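Side-chain contacts in syndapin (Drosophila melanogaster, PDB 3I2W), which probably takes part in endocytosis and the internalisation of plasma-membrane proteins, binding phospholipids at membranes as a dimeric F-BAR protein: residues B[30-33]-B[34-38]; B[269-272]-B[273-277]. All coordinates share one frame; numbering follows the deposited sequence.

Contact 1: B[30-33]-B[34-38]; sequences LIQE and RADIE
The backbone amides of R34, A35 and I37 bond back to the carbonyls of L30, I31 and E33, the regular i to i+4 pattern of an α-helix, the straightest being A35 N to I31 O at 2.9 Å and 175°. This is the interior of helix 11-58, the first long helix of the F-BAR domain, where it meets the second subunit of the dimer. E33 O accepts twice, from I37 N at 3.2 Å and from D36 N at 3.0 Å, the latter standing above the carbonyl plane. One turn apart on the exposed side, Q32 and D36 approach each other: Q32, bent at its second torsion (chi2 80°), carries its amide forward along the helix, toward D36, until NE2 is 3.5 Å from D36 OD1, with amide and carboxylate planes 33° apart. I31, about a quarter turn round the helix from Q32, packs on L90 of helix 63-105 and V236 of helix 169-240. The charged ends of E33 and R34 serve the dimer: E33 OE1 takes a salt bridge from K51 and a hydrogen bond from W52 of the second subunit, while R34 pairs through NH2 with E75 of the second subunit and makes a cation-pi contact with its W48. Two anchors should hold the guanidinium in a fixed rotation, for R34 NE, with E38 close to its plane, donates to E38 OE2 at 2.7 Å from above the carboxylate plane.

Contact 2: B[269-272]-B[273-277]; sequences KWWS and NNHGI
H275 leans over one face of the W271 indole, its CD2 atom 3.5 Å from W271 CE3 and set toward the rim of the ring. The two rings are oblique, planes 37° apart, but the methylene gives a clearer contact: H275 CB lies 3.9 Å from the centroid of the five-membered ring of W271, over its face, in a CH-pi interaction. Both indoles have CG anti to the backbone N (chi1 175° for W271), which sends them forward along the helix to the residues one turn on. The end of the N274 side chain lies over one face of W270, although the orientation of its amide is uncertain. W270, W271 and H275 form an aromatic cluster on the last turns of helix 264-275, with W270 CZ3 4.3 Å from H275 CD2 at the edge of the imidazole. Beneath the rings the chain is held by H275 N to W271 O and by G276 N to S272 O, the latter bond 3.0 Å long and formed from above the carbonyl plane. S272 OG lies 3.5 Å from I277 CG1 and accepts from the backbone of N278, whose side chain also bonds N273. Farther out the second subunit reaches H275 and W271: its R12 bonds H275 ND1 and the backbone oxygen of N274, and its R16 makes a cation-pi contact with W271, which also meets Y62 of its own chain.

Overall arrangement
Neither contact closes a long loop; each joins one helical turn to the next, and the two lie in series along the chain, neither nested nor crossing. From the N terminus, contact 1 comes first, inside helix 11-58, where it packs on helices 63-105 and 169-240 and on the second subunit. The chain then runs through helices 63-105, 114-159, 169-240 and 247-260 before contact 2 falls in helix 264-275. Their centres are 52 Å apart and their nearest atoms about 37 Å. Both touch the partner subunit: contact 1 against its W48, K51 and E75, contact 2 against R12 and R16 of its helix 11-58 and F215 of its helix 169-240.

Contact 1: B[30-33]-B[34-38]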
loop_
_atom_site.group_PDB
_atom_site.type_symbol
_atom_site.label_atom_id
_atom_site.label_comp_id
_atom_site.label_asym_id
_atom_site.label_seq_id
_atom_site.Cartn_x
_atom_site.Cartn_y
_atom_site.Cartn_z
ATOM N N LEU B 30 -5.819 -3.562 12.438
ATOM C CA LEU B 30 -4.582 -3.497 11.698
ATOM C C LEU B 30 -4.822 -4.128 10.333
ATOM O O LEU B 30 -4.419 -3.575 9.319
ATOM C CB LEU B 30 -3.469 -4.199 12.493
ATOM C CG LEU B 30 -2.065 -4.457 11.949
ATOM C CD1 LEU B 30 -1.003 -4.760 13.006
ATOM C CD2 LEU B 30 -2.059 -5.605 10.979
ATOM N N ILE B 31 -5.487 -5.264 10.261
ATOM C CA ILE B 31 -5.639 -5.921 8.986
ATOM C C ILE B 31 -6.513 -5.072 8.087
ATOM O O ILE B 31 -6.187 -4.855 6.931
ATOM C CB ILE B 31 -6.222 -7.332 9.216
ATOM C CG1 ILE B 31 -5.114 -8.222 9.736
ATOM C CG2 ILE B 31 -6.890 -7.903 7.987
ATOM C CD1 ILE B 31 -5.615 -9.319 10.553
ATOM N N GLN B 32 -7.627 -4.576 8.612
ATOM C CA GLN B 32 -8.564 -3.816 7.811
ATOM C C GLN B 32 -7.779 -2.670 7.190
ATOM O O GLN B 32 -7.926 -2.351 6.001
ATOM C CB GLN B 32 -9.687 -3.290 8.680
ATOM C CG GLN B 32 -10.667 -2.335 7.986
ATOM C CD GLN B 32 -11.719 -3.077 7.139
ATOM O OE1 GLN B 32 -12.557 -3.865 7.660
ATOM N NE2 GLN B 32 -11.679 -2.846 5.828
ATOM N N GLU B 33 -6.899 -2.086 8.001
ATOM C CA GLU B 33 -6.128 -0.975 7.560
ATOM C C GLU B 33 -5.242 -1.313 6.398
ATOM O O GLU B 33 -5.230 -0.562 5.448
ATOM C CB GLU B 33 -5.416 -0.303 8.706
ATOM C CG GLU B 33 -6.280 0.867 9.183
ATOM C CD GLU B 33 -5.879 1.564 10.495
ATOM O OE1 GLU B 33 -4.689 1.775 10.765
ATOM O OE2 GLU B 33 -6.802 1.952 11.253
ATOM N N ARG B 34 -4.533 -2.433 6.428
ATOM C CA ARG B 34 -3.708 -2.854 5.322
ATOM C C ARG B 34 -4.579 -3.060 4.098
ATOM O O ARG B 34 -4.221 -2.707 2.985
ATOM C CB ARG B 34 -3.049 -4.169 5.701
ATOM C CG ARG B 34 -2.189 -4.871 4.635
ATOM C CD ARG B 34 -1.197 -3.937 3.988
ATOM N NE ARG B 34 -0.337 -4.642 3.081
ATOM C CZ ARG B 34 0.787 -5.248 3.422
ATOM N NH1 ARG B 34 1.206 -5.226 4.664
ATOM N NH2 ARG B 34 1.500 -5.869 2.503
ATOM N N ALA B 35 -5.728 -3.679 4.308
ATOM C CA ALA B 35 -6.735 -3.857 3.259
ATOM C C ALA B 35 -7.100 -2.584 2.568
ATOM O O ALA B 35 -7.445 -2.600 1.423
ATOM C CB ALA B 35 -7.974 -4.456 3.857
ATOM N N ASP B 36 -7.101 -1.471 3.271
ATOM C CA ASP B 36 -7.548 -0.246 2.641
ATOM C C ASP B 36 -6.407 0.227 1.768
ATOM O O ASP B 36 -6.608 0.710 0.672
ATOM C CB ASP B 36 -7.851 0.834 3.652
ATOM C CG ASP B 36 -8.982 0.493 4.563
ATOM O OD1 ASP B 36 -9.807 -0.363 4.213
ATOM O OD2 ASP B 36 -9.060 1.121 5.661
ATOM N N ILE B 37 -5.199 0.097 2.272
ATOM C CA ILE B 37 -4.057 0.389 1.476
ATOM C C ILE B 37 -4.047 -0.419 0.171
ATOM O O ILE B 37 -3.713 0.132 -0.886
ATOM C CB ILE B 37 -2.778 0.260 2.281
ATOM C CG1 ILE B 37 -2.643 1.513 3.112
ATOM C CG2 ILE B 37 -1.571 0.120 1.389
ATOM C CD1 ILE B 37 -1.848 1.328 4.364
ATOM N N GLU B 38 -4.449 -1.678 0.206
ATOM C CA GLU B 38 -4.392 -2.449 -1.023
ATOM C C GLU B 38 -5.531 -2.024 -1.927
ATOM O O GLU B 38 -5.306 -1.837 -3.111
ATOM C CB GLU B 38 -4.339 -3.950 -0.784
ATOM C CG GLU B 38 -3.380 -4.363 0.334
ATOM C CD GLU B 38 -1.966 -4.487 -0.147
ATOM O OE1 GLU B 38 -1.793 -5.090 -1.187
ATOM O OE2 GLU B 38 -1.015 -4.007 0.496
#

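Contact 2: B[269-272]-B[273-277]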
loop_
_atom_site.group_PDB
_atom_site.type_symbol
_atom_site.label_atom_id
_atom_site.label_comp_id
_atom_site.label_asym_id
_atom_site.label_seq_id
_atom_site.Cartn_x
_atom_site.Cartn_y
_atom_site.Cartn_z
ATOM N N LYS B 269 2.963 0.588 -43.094
ATOM C CA LYS B 269 2.315 0.312 -44.353
ATOM C C LYS B 269 0.913 0.815 -44.273
ATOM O O LYS B 269 0.418 1.424 -45.195
ATOM C CB LYS B 269 2.335 -1.154 -44.652
ATOM C CG LYS B 269 3.654 -1.584 -45.346
ATOM C CD LYS B 269 3.742 -3.071 -45.530
ATOM C CE LYS B 269 2.907 -3.564 -46.696
ATOM N NZ LYS B 269 3.254 -5.027 -47.009
ATOM N N TRP B 270 0.300 0.634 -43.115
ATOM C CA TRP B 270 -1.044 1.048 -42.893
ATOM C C TRP B 270 -1.084 2.536 -43.089
ATOM O O TRP B 270 -2.097 3.084 -43.498
ATOM C CB TRP B 270 -1.484 0.695 -41.451
ATOM C CG TRP B 270 -2.948 1.174 -41.131
ATOM C CD1 TRP B 270 -4.134 0.471 -41.347
ATOM C CD2 TRP B 270 -3.351 2.451 -40.617
ATOM N NE1 TRP B 270 -5.230 1.229 -40.978
ATOM C CE2 TRP B 270 -4.774 2.437 -40.515
ATOM C CE3 TRP B 270 -2.652 3.608 -40.234
ATOM C CZ2 TRP B 270 -5.489 3.533 -40.074
ATOM C CZ3 TRP B 270 -3.373 4.675 -39.764
ATOM C CH2 TRP B 270 -4.786 4.624 -39.694
ATOM N N TRP B 271 0.002 3.216 -42.749
ATOM C CA TRP B 271 -0.049 4.686 -42.724
ATOM C C TRP B 271 -0.087 5.248 -44.125
ATOM O O TRP B 271 -0.831 6.174 -44.396
ATOM C CB TRP B 271 1.108 5.295 -41.958
ATOM C CG TRP B 271 1.103 6.798 -42.048
ATOM C CD1 TRP B 271 1.733 7.551 -42.967
ATOM C CD2 TRP B 271 0.433 7.718 -41.173
ATOM N NE1 TRP B 271 1.491 8.869 -42.740
ATOM C CE2 TRP B 271 0.710 8.994 -41.630
ATOM C CE3 TRP B 271 -0.350 7.576 -40.024
ATOM C CZ2 TRP B 271 0.223 10.126 -40.995
ATOM C CZ3 TRP B 271 -0.851 8.706 -39.396
ATOM C CH2 TRP B 271 -0.580 9.948 -39.885
ATOM N N SER B 272 0.725 4.644 -44.995
ATOM C CA SER B 272 0.751 4.916 -46.373
ATOM C C SER B 272 -0.590 4.619 -46.943
ATOM O O SER B 272 -1.030 5.343 -47.836
ATOM C CB SER B 272 1.750 4.023 -47.063
ATOM O OG SER B 272 1.692 4.282 -48.463
ATOM N N ASN B 273 -1.244 3.560 -46.473
ATOM C CA ASN B 273 -2.507 3.167 -47.094
ATOM C C ASN B 273 -3.541 4.179 -46.897
ATOM O O ASN B 273 -4.342 4.415 -47.805
ATOM C CB ASN B 273 -3.012 1.815 -46.641
ATOM C CG ASN B 273 -2.116 0.756 -47.088
ATOM O OD1 ASN B 273 -1.315 0.988 -48.018
ATOM N ND2 ASN B 273 -2.146 -0.383 -46.419
ATOM N N ASN B 274 -3.492 4.799 -45.723
ATOM C CA ASN B 274 -4.507 5.758 -45.323
ATOM C C ASN B 274 -4.108 7.163 -45.432
ATOM O O ASN B 274 -4.973 7.997 -45.403
ATOM C CB ASN B 274 -4.901 5.570 -43.872
ATOM C CG ASN B 274 -5.620 4.279 -43.639
ATOM O OD1 ASN B 274 -5.003 3.279 -43.311
ATOM N ND2 ASN B 274 -6.920 4.290 -43.811
ATOM N N HIS B 275 -2.827 7.459 -45.498
ATOM C CA HIS B 275 -2.448 8.835 -45.472
ATOM C C HIS B 275 -1.388 9.208 -46.404
ATOM O O HIS B 275 -1.012 10.373 -46.400
ATOM C CB HIS B 275 -1.965 9.301 -44.081
ATOM C CG HIS B 275 -3.000 9.183 -43.031
ATOM N ND1 HIS B 275 -4.088 10.016 -42.969
ATOM C CD2 HIS B 275 -3.160 8.268 -42.048
ATOM C CE1 HIS B 275 -4.863 9.644 -41.967
ATOM N NE2 HIS B 275 -4.327 8.574 -41.400
ATOM N N GLY B 276 -0.873 8.290 -47.200
ATOM C CA GLY B 276 0.373 8.560 -47.944
ATOM C C GLY B 276 0.294 7.974 -49.298
ATOM O O GLY B 276 -0.777 7.880 -49.866
ATOM N N ILE B 277 1.418 7.527 -49.832
ATOM C CA ILE B 277 1.436 7.168 -51.265
ATOM C C ILE B 277 0.591 6.006 -51.724
ATOM O O ILE B 277 0.233 5.958 -52.869
ATOM C CB ILE B 277 2.812 6.978 -51.769
ATOM C CG1 ILE B 277 3.525 5.886 -51.006
ATOM C CG2 ILE B 277 3.589 8.306 -51.685
ATOM C CD1 ILE B 277 4.955 5.625 -51.571
#